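Local atomic coordinates of hypothetical protein SpyM3_0169 (Streptococcus pyogenes, PDB entry 1PG6), a protein that is of unknown function but belongs to the AIM24 family of the cupin clan and binds calcium ions in the crystal. Residues T99-V104 with A160-I166; A94-N98 with F120-D124; D191-E197 with G209-R215; I178-V184 with I220-N226. All coordinates share one frame; numbering follows the deposited sequence.

Contact 1 of 4, residues T99-V104 with A160-I166; sequences TPGQIV and ANSFGSI. With CA (calcium ion), chain B.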
# COMPACT_ATOMS: atom_id res chain seq x y z
N THR A 99 1.82 -9.34 5.04
CA THR A 99 1.33 -9.42 6.41
C THR A 99 0.01 -10.19 6.48
O THR A 99 -0.77 -10.18 5.52
CB THR A 99 1.12 -8.01 7.05
OG1 THR A 99 0.17 -7.26 6.29
CG2 THR A 99 2.42 -7.24 7.09
N PRO A 100 -0.25 -10.88 7.59
CA PRO A 100 -1.49 -11.65 7.75
C PRO A 100 -2.68 -10.71 7.77
O PRO A 100 -2.76 -9.83 8.62
CB PRO A 100 -1.31 -12.34 9.10
CG PRO A 100 0.19 -12.39 9.28
CD PRO A 100 0.65 -11.08 8.74
N GLY A 101 -3.62 -10.89 6.85
CA GLY A 101 -4.77 -10.01 6.84
C GLY A 101 -5.70 -10.23 5.66
O GLY A 101 -5.92 -11.36 5.24
N GLN A 102 -6.22 -9.14 5.13
CA GLN A 102 -7.15 -9.19 4.01
C GLN A 102 -6.67 -8.32 2.86
O GLN A 102 -5.69 -7.58 2.98
CB GLN A 102 -8.54 -8.71 4.45
CG GLN A 102 -9.24 -9.63 5.47
CD GLN A 102 -10.61 -9.12 5.91
OE1 GLN A 102 -11.55 -9.90 6.12
NE2 GLN A 102 -10.73 -7.81 6.06
N ILE A 103 -7.36 -8.44 1.73
CA ILE A 103 -7.05 -7.66 0.54
C ILE A 103 -8.34 -6.99 0.11
O ILE A 103 -9.42 -7.58 0.19
CB ILE A 103 -6.55 -8.56 -0.62
CG1 ILE A 103 -5.23 -9.22 -0.22
CG2 ILE A 103 -6.36 -7.73 -1.89
CD1 ILE A 103 -4.75 -10.28 -1.21
N VAL A 104 -8.25 -5.74 -0.33
CA VAL A 104 -9.42 -5.02 -0.80
C VAL A 104 -9.07 -4.42 -2.15
O VAL A 104 -7.98 -3.87 -2.34
CB VAL A 104 -9.84 -3.89 0.20
CG1 VAL A 104 -8.68 -2.93 0.43
CG2 VAL A 104 -11.06 -3.16 -0.32
N ALA A 160 -5.19 -3.12 -2.09
CA ALA A 160 -4.58 -2.73 -0.83
C ALA A 160 -4.67 -3.93 0.11
O ALA A 160 -5.57 -4.76 -0.03
CB ALA A 160 -5.32 -1.53 -0.23
N ASN A 161 -3.74 -4.03 1.05
CA ASN A 161 -3.73 -5.16 1.98
C ASN A 161 -3.64 -4.66 3.42
O ASN A 161 -3.06 -3.62 3.68
CB ASN A 161 -2.53 -6.05 1.68
CG ASN A 161 -1.24 -5.47 2.22
OD1 ASN A 161 -0.89 -5.71 3.37
ND2 ASN A 161 -0.56 -4.68 1.41
N SER A 162 -4.21 -5.42 4.35
CA SER A 162 -4.18 -5.04 5.76
C SER A 162 -3.47 -6.04 6.64
O SER A 162 -3.28 -7.19 6.27
CB SER A 162 -5.61 -4.93 6.30
OG SER A 162 -6.21 -6.23 6.27
N PHE A 163 -3.07 -5.58 7.82
CA PHE A 163 -2.51 -6.45 8.84
C PHE A 163 -3.75 -6.52 9.75
O PHE A 163 -4.15 -5.52 10.35
CB PHE A 163 -1.35 -5.80 9.58
CG PHE A 163 -0.85 -6.62 10.74
CD1 PHE A 163 -0.71 -8.00 10.64
CD2 PHE A 163 -0.49 -6.00 11.93
CE1 PHE A 163 -0.22 -8.76 11.71
CE2 PHE A 163 0.01 -6.75 13.02
CZ PHE A 163 0.14 -8.12 12.91
N GLY A 164 -4.36 -7.69 9.84
CA GLY A 164 -5.57 -7.82 10.63
C GLY A 164 -6.76 -7.71 9.70
O GLY A 164 -6.61 -7.82 8.48
N SER A 165 -7.94 -7.50 10.26
CA SER A 165 -9.18 -7.39 9.48
C SER A 165 -9.48 -5.95 9.09
O SER A 165 -9.10 -5.02 9.80
CB SER A 165 -10.35 -7.97 10.26
OG SER A 165 -10.13 -9.35 10.57
N ILE A 166 -10.18 -5.77 7.97
CA ILE A 166 -10.53 -4.45 7.45
C ILE A 166 -11.94 -3.98 7.75
O ILE A 166 -12.90 -4.75 7.65
CB ILE A 166 -10.36 -4.40 5.90
CG1 ILE A 166 -8.89 -4.61 5.54
CG2 ILE A 166 -10.87 -3.05 5.35
CD1 ILE A 166 -8.66 -4.77 4.03
CA CA B . -1.64 -7.97 4.60
O HOH W 1 0.37 -4.59 6.16
O HOH W 2 -3.45 -9.38 3.61
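T99, N161 and S162 close round a calcium ion where two antiparallel strand ends, 103-104 and 160-161, fray into loops at the edge of a six-stranded sheet of this cupin-clan protein. T99 grips the metal twice, through its carbonyl O and through OG1, the latter at 2.6 Å. With OG1 set between the backbone N and the carbonyl carbon (chi1 60°), both oxygens of T99 can chelate. N161 reaches in from the other segment: its OD1 lies 2.7 Å from the calcium, while its ND2 is held by the carbonyl of G118, which fixes the turn of the amide. The carbonyl O of S162 and a water complete the ligands in the model. Beyond the metal, S162 OG links the two segments: it accepts from Q102 N at 3.1 Å and gives its own proton to G164 O, whose carbonyl it meets from above the plane. P100 and F163 run alongside each other in the same direction, with P100 CD 3.9 Å from F163 CD1; the carbonyl of P100 meets G164 N in its own plane. At the strand end, V104 and A160 exchange both backbone bonds as a hydrogen-bonded pair, and V104 CG1 touches A160 CB at 3.7 Å. The same V104 methyl also meets I166 CD1, 4.0 Å away.

Contact 2 of 4, residues A94-N98 with F120-D124; sequences ALAPN and FLALD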
# COMPACT_ATOMS: atom_id res chain seq x y z
N ALA A 94 0.50 -14.91 -9.34
CA ALA A 94 -0.21 -14.90 -8.07
C ALA A 94 0.62 -14.12 -7.08
O ALA A 94 1.84 -14.26 -7.04
CB ALA A 94 -0.43 -16.33 -7.57
N LEU A 95 -0.04 -13.28 -6.28
CA LEU A 95 0.63 -12.46 -5.29
C LEU A 95 0.13 -12.78 -3.89
O LEU A 95 -1.00 -13.23 -3.71
CB LEU A 95 0.35 -10.98 -5.53
CG LEU A 95 0.64 -10.39 -6.91
CD1 LEU A 95 0.30 -8.90 -6.91
CD2 LEU A 95 2.10 -10.62 -7.26
N ALA A 96 0.99 -12.54 -2.91
CA ALA A 96 0.64 -12.75 -1.52
C ALA A 96 1.07 -11.53 -0.72
O ALA A 96 2.19 -11.03 -0.89
CB ALA A 96 1.36 -13.99 -0.98
N PRO A 97 0.18 -11.00 0.13
CA PRO A 97 0.50 -9.83 0.96
C PRO A 97 1.60 -10.23 1.94
O PRO A 97 1.69 -11.40 2.33
CB PRO A 97 -0.82 -9.55 1.69
CG PRO A 97 -1.86 -10.12 0.76
CD PRO A 97 -1.23 -11.40 0.30
N ASN A 98 2.43 -9.27 2.36
CA ASN A 98 3.51 -9.60 3.29
C ASN A 98 3.08 -9.68 4.75
O ASN A 98 3.88 -10.04 5.60
CB ASN A 98 4.67 -8.60 3.14
CG ASN A 98 4.26 -7.17 3.40
OD1 ASN A 98 3.59 -6.86 4.38
ND2 ASN A 98 4.67 -6.27 2.51
N PHE A 120 0.12 -1.09 0.30
CA PHE A 120 0.08 -1.35 -1.13
C PHE A 120 0.39 -2.79 -1.50
O PHE A 120 1.35 -3.38 -0.99
CB PHE A 120 1.08 -0.45 -1.87
CG PHE A 120 1.16 -0.72 -3.35
CD1 PHE A 120 0.12 -0.36 -4.19
CD2 PHE A 120 2.28 -1.35 -3.89
CE1 PHE A 120 0.18 -0.62 -5.56
CE2 PHE A 120 2.35 -1.62 -5.25
CZ PHE A 120 1.30 -1.26 -6.09
N LEU A 121 -0.42 -3.35 -2.39
CA LEU A 121 -0.19 -4.71 -2.87
C LEU A 121 -0.01 -4.74 -4.38
O LEU A 121 0.95 -5.33 -4.88
CB LEU A 121 -1.33 -5.65 -2.47
CG LEU A 121 -1.21 -7.06 -3.06
CD1 LEU A 121 0.14 -7.66 -2.69
CD2 LEU A 121 -2.34 -7.95 -2.55
N ALA A 122 -0.93 -4.11 -5.10
CA ALA A 122 -0.85 -4.10 -6.56
C ALA A 122 -1.61 -2.95 -7.20
O ALA A 122 -2.52 -2.36 -6.60
CB ALA A 122 -1.35 -5.42 -7.13
N LEU A 123 -1.23 -2.63 -8.43
CA LEU A 123 -1.86 -1.54 -9.15
C LEU A 123 -1.77 -1.78 -10.65
O LEU A 123 -0.72 -2.15 -11.16
CB LEU A 123 -1.16 -0.22 -8.80
CG LEU A 123 -1.68 1.05 -9.48
CD1 LEU A 123 -3.08 1.38 -8.97
CD2 LEU A 123 -0.73 2.20 -9.18
N ASP A 124 -2.88 -1.56 -11.35
CA ASP A 124 -2.92 -1.72 -12.79
C ASP A 124 -1.81 -0.89 -13.44
O ASP A 124 -1.56 0.24 -13.02
CB ASP A 124 -4.28 -1.28 -13.34
CG ASP A 124 -5.15 -2.45 -13.73
OD1 ASP A 124 -6.28 -2.56 -13.22
OD2 ASP A 124 -4.69 -3.26 -14.57
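The puckered aliphatic ring of P97 meets L121 through one corner: its CG lies 4.0 Å from L121 CD2, the two side chains crossing at a slant. The one flat aromatic ring here, F120, takes no part in bridging the segments. Its setting is local: the backbone N of A122 sits over one face, 3.6 Å above the plane and toward the rim, and L123 CB lies in plane at an edge.

The bridging itself falls to L95, P97, L121 and A122. L95 CD1 reaches across to A122 CB at 3.9 Å, and the same leucine's CB approaches L121 CD1 at 4.4 Å. L121 throws its CG anti to the backbone N (chi1 174°) and forks over 94-98, one methyl toward P97 and the other toward L95. L121 and A122, though consecutive, both direct their CB bonds at 94-98, as a classic beta bulge opposite L159 allows.

Strand 91-95 belongs to a four-stranded antiparallel sheet and strand 120-124 to a six-stranded one, so the contact joins two sheets through their side chains, consistent with the antiparallel beta-barrel fold of the cupin clan. I103 and N161 also pack on P97 and L121, and P97 itself comes within about 3 Å (nearest atoms) of a calcium ion. No hydrogen bond links the two segments. Their grip is that of largely buried aliphatic carbon on aliphatic carbon, set by the fit of methyl groups and a proline ring, while the backbones find their bonds elsewhere, L95 with V26 and L121 with Q39.

Contact 3 of 4, residues D191-E197 with G209-R215; sequences DYDIHLE and GVVNTFR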
# COMPACT_ATOMS: atom_id res chain seq x y z
N ASP A 191 -9.62 15.42 3.46
CA ASP A 191 -8.54 16.25 3.96
C ASP A 191 -7.91 15.41 5.06
O ASP A 191 -8.62 14.88 5.91
CB ASP A 191 -9.08 17.56 4.54
CG ASP A 191 -9.73 18.44 3.49
OD1 ASP A 191 -10.81 18.07 2.98
OD2 ASP A 191 -9.15 19.49 3.17
N TYR A 192 -6.59 15.27 5.05
CA TYR A 192 -5.94 14.47 6.07
C TYR A 192 -4.69 15.14 6.60
O TYR A 192 -4.09 15.99 5.94
CB TYR A 192 -5.58 13.09 5.50
CG TYR A 192 -4.24 13.05 4.80
CD1 TYR A 192 -3.09 12.67 5.48
CD2 TYR A 192 -4.13 13.40 3.45
CE1 TYR A 192 -1.86 12.62 4.84
CE2 TYR A 192 -2.90 13.36 2.80
CZ TYR A 192 -1.77 12.97 3.50
OH TYR A 192 -0.56 12.90 2.86
N ASP A 193 -4.30 14.74 7.80
CA ASP A 193 -3.11 15.28 8.45
C ASP A 193 -2.56 14.28 9.46
O ASP A 193 -3.20 13.99 10.47
CB ASP A 193 -3.45 16.59 9.16
CG ASP A 193 -2.26 17.17 9.92
OD1 ASP A 193 -2.46 18.11 10.71
OD2 ASP A 193 -1.14 16.68 9.71
N ILE A 194 -1.37 13.76 9.18
CA ILE A 194 -0.72 12.82 10.07
C ILE A 194 0.16 13.65 11.00
O ILE A 194 1.01 14.41 10.54
CB ILE A 194 0.15 11.81 9.29
CG1 ILE A 194 -0.74 10.97 8.37
CG2 ILE A 194 0.92 10.91 10.25
CD1 ILE A 194 0.01 10.04 7.44
N HIS A 195 -0.04 13.50 12.31
CA HIS A 195 0.71 14.28 13.28
C HIS A 195 0.76 13.60 14.64
O HIS A 195 0.03 12.63 14.88
CB HIS A 195 0.05 15.65 13.43
CG HIS A 195 -1.37 15.57 13.90
ND1 HIS A 195 -1.71 15.52 15.24
CD2 HIS A 195 -2.53 15.46 13.22
CE1 HIS A 195 -3.02 15.39 15.35
NE2 HIS A 195 -3.54 15.35 14.14
N LEU A 196 1.61 14.10 15.52
CA LEU A 196 1.74 13.55 16.86
C LEU A 196 0.82 14.37 17.77
O LEU A 196 0.72 15.58 17.62
CB LEU A 196 3.19 13.65 17.33
CG LEU A 196 3.60 12.78 18.53
CD1 LEU A 196 3.39 11.31 18.19
CD2 LEU A 196 5.05 13.04 18.89
N GLU A 197 0.15 13.70 18.71
CA GLU A 197 -0.76 14.39 19.62
C GLU A 197 -0.11 15.02 20.84
O GLU A 197 -0.71 15.88 21.49
CB GLU A 197 -1.86 13.43 20.10
CG GLU A 197 -2.87 13.05 19.03
CD GLU A 197 -4.10 12.37 19.62
OE1 GLU A 197 -4.99 11.97 18.85
OE2 GLU A 197 -4.17 12.25 20.86
N GLY A 209 1.48 6.25 18.67
CA GLY A 209 2.29 6.94 17.69
C GLY A 209 1.46 8.02 17.01
O GLY A 209 0.41 8.40 17.51
N VAL A 210 1.93 8.50 15.86
CA VAL A 210 1.22 9.54 15.13
C VAL A 210 -0.20 9.13 14.76
O VAL A 210 -0.47 7.95 14.51
CB VAL A 210 1.95 9.94 13.82
CG1 VAL A 210 3.29 10.58 14.14
CG2 VAL A 210 2.14 8.71 12.94
N VAL A 211 -1.10 10.10 14.75
CA VAL A 211 -2.48 9.85 14.39
C VAL A 211 -2.76 10.53 13.05
O VAL A 211 -1.99 11.39 12.61
CB VAL A 211 -3.46 10.41 15.44
CG1 VAL A 211 -3.19 9.76 16.79
CG2 VAL A 211 -3.32 11.92 15.54
N ASN A 212 -3.85 10.13 12.41
CA ASN A 212 -4.24 10.70 11.14
C ASN A 212 -5.61 11.34 11.36
O ASN A 212 -6.56 10.65 11.75
CB ASN A 212 -4.34 9.61 10.06
CG ASN A 212 -4.29 10.17 8.65
OD1 ASN A 212 -4.76 11.28 8.39
ND2 ASN A 212 -3.74 9.39 7.72
N THR A 213 -5.71 12.65 11.15
CA THR A 213 -6.98 13.34 11.31
C THR A 213 -7.58 13.59 9.93
O THR A 213 -6.97 14.25 9.08
CB THR A 213 -6.82 14.69 12.04
OG1 THR A 213 -6.40 14.44 13.39
CG2 THR A 213 -8.13 15.45 12.06
N PHE A 214 -8.77 13.04 9.71
CA PHE A 214 -9.49 13.16 8.44
C PHE A 214 -10.65 14.14 8.54
O PHE A 214 -11.32 14.22 9.57
CB PHE A 214 -10.06 11.80 8.02
CG PHE A 214 -9.02 10.72 7.92
CD1 PHE A 214 -8.22 10.62 6.79
CD2 PHE A 214 -8.85 9.81 8.95
CE1 PHE A 214 -7.25 9.62 6.70
CE2 PHE A 214 -7.89 8.81 8.87
CZ PHE A 214 -7.08 8.71 7.74
N ARG A 215 -10.88 14.88 7.46
CA ARG A 215 -11.98 15.85 7.41
C ARG A 215 -12.57 15.87 6.01
O ARG A 215 -11.84 15.91 5.02
CB ARG A 215 -11.47 17.25 7.77
CG ARG A 215 -10.71 17.32 9.08
CD ARG A 215 -10.24 18.74 9.38
NE ARG A 215 -9.56 18.82 10.67
CZ ARG A 215 -9.23 19.95 11.28
NH1 ARG A 215 -9.52 21.12 10.71
NH2 ARG A 215 -8.62 19.92 12.45
O HOH W 3 -0.14 10.52 19.16
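H195 and T213 carry the one side-chain hydrogen bond across this antiparallel pair, with NE2 of the histidine 3.1 Å from OG1 of the threonine. Either could be the donor, and T213 OG1 is also bonded to T177 OG1 on the next strand, making a short polar chain across three strands. H195 has its CG between the backbone N and the carbonyl carbon (chi1 60°), which swings the ring over 209-215. Its ND1 makes a weak bond back to the carbonyl of L196.

The backbone bonds form a regular ladder. D191 pairs with R215 and H195 with V211, each with bonds both ways; between them D193 and T213 do the same, although D193 N to T213 O is weak. Beyond the strand ends a water takes over, accepting from E197 N and donating to G209 O.

Apolar contacts come next. On the H195 side, V211 CG2 sits over the imidazole, 3.8 Å from its centroid, in a CH-pi contact; the extended E197 crosses V211 at about a right angle. Y192, I194, N212 and F214 share the opposite face, where Y192 CB packs on F214 CD1 at 3.8 Å; I194 CG2 also reaches V210 CG2, just before the strand, at 3.7 Å.

A polar oxygen lies among these rings: N212 OD1 is near the Y192 ring plane at its edge, and 3.4 Å above the F214 ring plane, toward the rim.

Strand 211-215 is the middle of a three-stranded sheet, between 191-195 and 174-179. Helix 200-206 lies in the connection between the two segments, and W186 of strand 183-187 meets the rings of Y192 and F214 edge-to-face.

Contact 4 of 4, residues I178-V184 with I220-N226; sequences IDNAHVV and IYIQSLN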
# COMPACT_ATOMS: atom_id res chain seq x y z
N ILE A 178 -7.69 8.88 13.82
CA ILE A 178 -7.35 7.48 14.05
C ILE A 178 -5.85 7.23 14.10
O ILE A 178 -5.09 7.87 13.37
CB ILE A 178 -7.92 6.61 12.91
CG1 ILE A 178 -9.40 6.92 12.69
CG2 ILE A 178 -7.73 5.13 13.22
CD1 ILE A 178 -9.94 6.34 11.42
N ASP A 179 -5.44 6.31 14.97
CA ASP A 179 -4.04 5.91 15.10
C ASP A 179 -3.63 5.55 13.67
O ASP A 179 -4.25 4.69 13.03
CB ASP A 179 -3.99 4.68 16.02
CG ASP A 179 -2.60 4.09 16.16
OD1 ASP A 179 -1.69 4.45 15.39
OD2 ASP A 179 -2.45 3.23 17.05
N ASN A 180 -2.60 6.21 13.13
CA ASN A 180 -2.21 5.95 11.75
C ASN A 180 -1.75 4.52 11.48
O ASN A 180 -1.78 4.06 10.34
CB ASN A 180 -1.12 6.92 11.30
CG ASN A 180 -0.95 6.95 9.80
OD1 ASN A 180 0.15 6.75 9.27
ND2 ASN A 180 -2.04 7.19 9.09
N ALA A 181 -1.32 3.82 12.53
CA ALA A 181 -0.87 2.44 12.39
C ALA A 181 -2.03 1.53 12.01
O ALA A 181 -1.83 0.40 11.56
CB ALA A 181 -0.25 1.96 13.70
N HIS A 182 -3.25 2.03 12.19
CA HIS A 182 -4.46 1.27 11.86
C HIS A 182 -5.13 1.76 10.57
O HIS A 182 -6.19 1.27 10.19
CB HIS A 182 -5.47 1.35 13.01
CG HIS A 182 -5.10 0.51 14.19
ND1 HIS A 182 -5.42 -0.83 14.27
CD2 HIS A 182 -4.40 0.79 15.31
CE1 HIS A 182 -4.93 -1.33 15.39
NE2 HIS A 182 -4.30 -0.37 16.04
N VAL A 183 -4.50 2.72 9.90
CA VAL A 183 -5.06 3.26 8.67
C VAL A 183 -4.47 2.57 7.45
O VAL A 183 -3.26 2.57 7.25
CB VAL A 183 -4.82 4.79 8.58
CG1 VAL A 183 -5.28 5.32 7.24
CG2 VAL A 183 -5.56 5.49 9.72
N VAL A 184 -5.33 1.97 6.64
CA VAL A 184 -4.88 1.27 5.44
C VAL A 184 -4.83 2.19 4.23
O VAL A 184 -3.77 2.40 3.63
CB VAL A 184 -5.82 0.08 5.11
CG1 VAL A 184 -5.36 -0.61 3.83
CG2 VAL A 184 -5.84 -0.91 6.27
N ILE A 220 -12.63 5.63 4.59
CA ILE A 220 -11.40 5.38 5.33
C ILE A 220 -11.39 3.89 5.61
O ILE A 220 -12.34 3.36 6.18
CB ILE A 220 -11.39 6.13 6.68
CG1 ILE A 220 -11.45 7.64 6.45
CG2 ILE A 220 -10.15 5.75 7.47
CD1 ILE A 220 -11.78 8.42 7.70
N TYR A 221 -10.33 3.20 5.19
CA TYR A 221 -10.23 1.77 5.45
C TYR A 221 -9.24 1.57 6.57
O TYR A 221 -8.08 1.97 6.47
CB TYR A 221 -9.76 1.02 4.20
CG TYR A 221 -10.79 1.04 3.10
CD1 TYR A 221 -11.76 0.03 3.01
CD2 TYR A 221 -10.84 2.09 2.19
CE1 TYR A 221 -12.76 0.09 2.04
CE2 TYR A 221 -11.84 2.15 1.22
CZ TYR A 221 -12.79 1.15 1.15
OH TYR A 221 -13.78 1.24 0.20
N ILE A 222 -9.69 0.98 7.66
CA ILE A 222 -8.79 0.74 8.78
C ILE A 222 -8.59 -0.75 8.95
O ILE A 222 -9.37 -1.56 8.44
CB ILE A 222 -9.34 1.33 10.09
CG1 ILE A 222 -10.66 0.66 10.46
CG2 ILE A 222 -9.52 2.83 9.95
CD1 ILE A 222 -11.14 0.99 11.86
N GLN A 223 -7.52 -1.11 9.65
CA GLN A 223 -7.20 -2.51 9.90
C GLN A 223 -7.24 -2.72 11.41
O GLN A 223 -6.99 -1.79 12.17
CB GLN A 223 -5.83 -2.87 9.32
CG GLN A 223 -4.66 -2.12 9.94
CD GLN A 223 -3.33 -2.41 9.25
OE1 GLN A 223 -2.26 -2.21 9.83
NE2 GLN A 223 -3.39 -2.85 8.01
N SER A 224 -7.54 -3.94 11.85
CA SER A 224 -7.67 -4.22 13.27
C SER A 224 -6.41 -4.58 14.05
O SER A 224 -6.49 -4.93 15.22
CB SER A 224 -8.73 -5.30 13.49
OG SER A 224 -8.30 -6.53 12.96
N LEU A 225 -5.25 -4.50 13.41
CA LEU A 225 -3.99 -4.79 14.09
C LEU A 225 -2.95 -3.72 13.79
O LEU A 225 -3.00 -3.05 12.76
CB LEU A 225 -3.44 -6.17 13.69
CG LEU A 225 -4.27 -7.36 14.20
CD1 LEU A 225 -3.71 -8.65 13.62
CD2 LEU A 225 -4.22 -7.40 15.72
N ASN A 226 -2.02 -3.56 14.72
CA ASN A 226 -0.95 -2.56 14.64
C ASN A 226 0.38 -3.31 14.53
O ASN A 226 0.79 -3.98 15.46
CB ASN A 226 -0.98 -1.74 15.94
CG ASN A 226 0.05 -0.63 15.96
OD1 ASN A 226 1.15 -0.75 15.43
ND2 ASN A 226 -0.31 0.48 16.61
O HOH W 4 -2.91 0.11 18.33
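H182 and Q223 are tied by two hydrogen bonds of opposite sense: Q223 N donates to H182 O at 2.8 Å, and H182 ND1 gives its proton to Q223 O, also at 2.8 Å. The second acceptor lies in the imidazole plane, which probably limits the ring's rotation. These bonds sit where a 3-10 turn, 180-182, leads from strand 174-179 into strand 183-187, which runs antiparallel to strand 219-223 in a six-stranded sheet of this cupin-clan protein. V184 N adds a bond to Y221 O, so V183 and I222 between them form a non-hydrogen-bonded pair.

The turn is braced from within. D179 OD1 accepts from A181 N at 3.0 Å, an Asx turn in which the donor stands above the carboxylate plane. At the far edge of the histidine, one water lies 2.7 Å from H182 NE2 and accepts from N226 ND2. N226 is the N-cap of helix 227-234, its OD1 taking the backbone N of Q229; its amide stands perpendicular to the H182 ring.

Around these bonds come packing contacts. N226 ND2 rests 3.3 Å from A181 CB, and the V184 side chain crosses that of Q223 at about a right angle, its CG2 touching Q223 CB at 3.6 Å. Further along, I178 reaches strand 219-223 with its terminal methyl: CD1 lies 4.0 Å from I220 CG2 and 3.8 Å from I222 CG2.

Overall arrangement
From the N terminus, the chain enters contact 2 at 94-98 and passes straight into contact 1 at 99-104. Contact 2 closes at 120-124 and contact 1 at 160-166, so the two loops cross; they also touch, I103 lying against P97 and L121. Segment 160-166 links the two six-stranded sheets, running from strand 156-161 into strand 166-171, and S165 meets S224 of contact 4. The chain then opens contact 4 at 178-184, and contact 3, 191-197 with 209-215, closes the loop that holds helix 200-206, nested inside it, before 220-226 completes contact 4. Contacts 3 and 4 share the three-stranded sheet, through 211-215 beside 174-179. Contact 3 touches neither contact 1 nor contact 2.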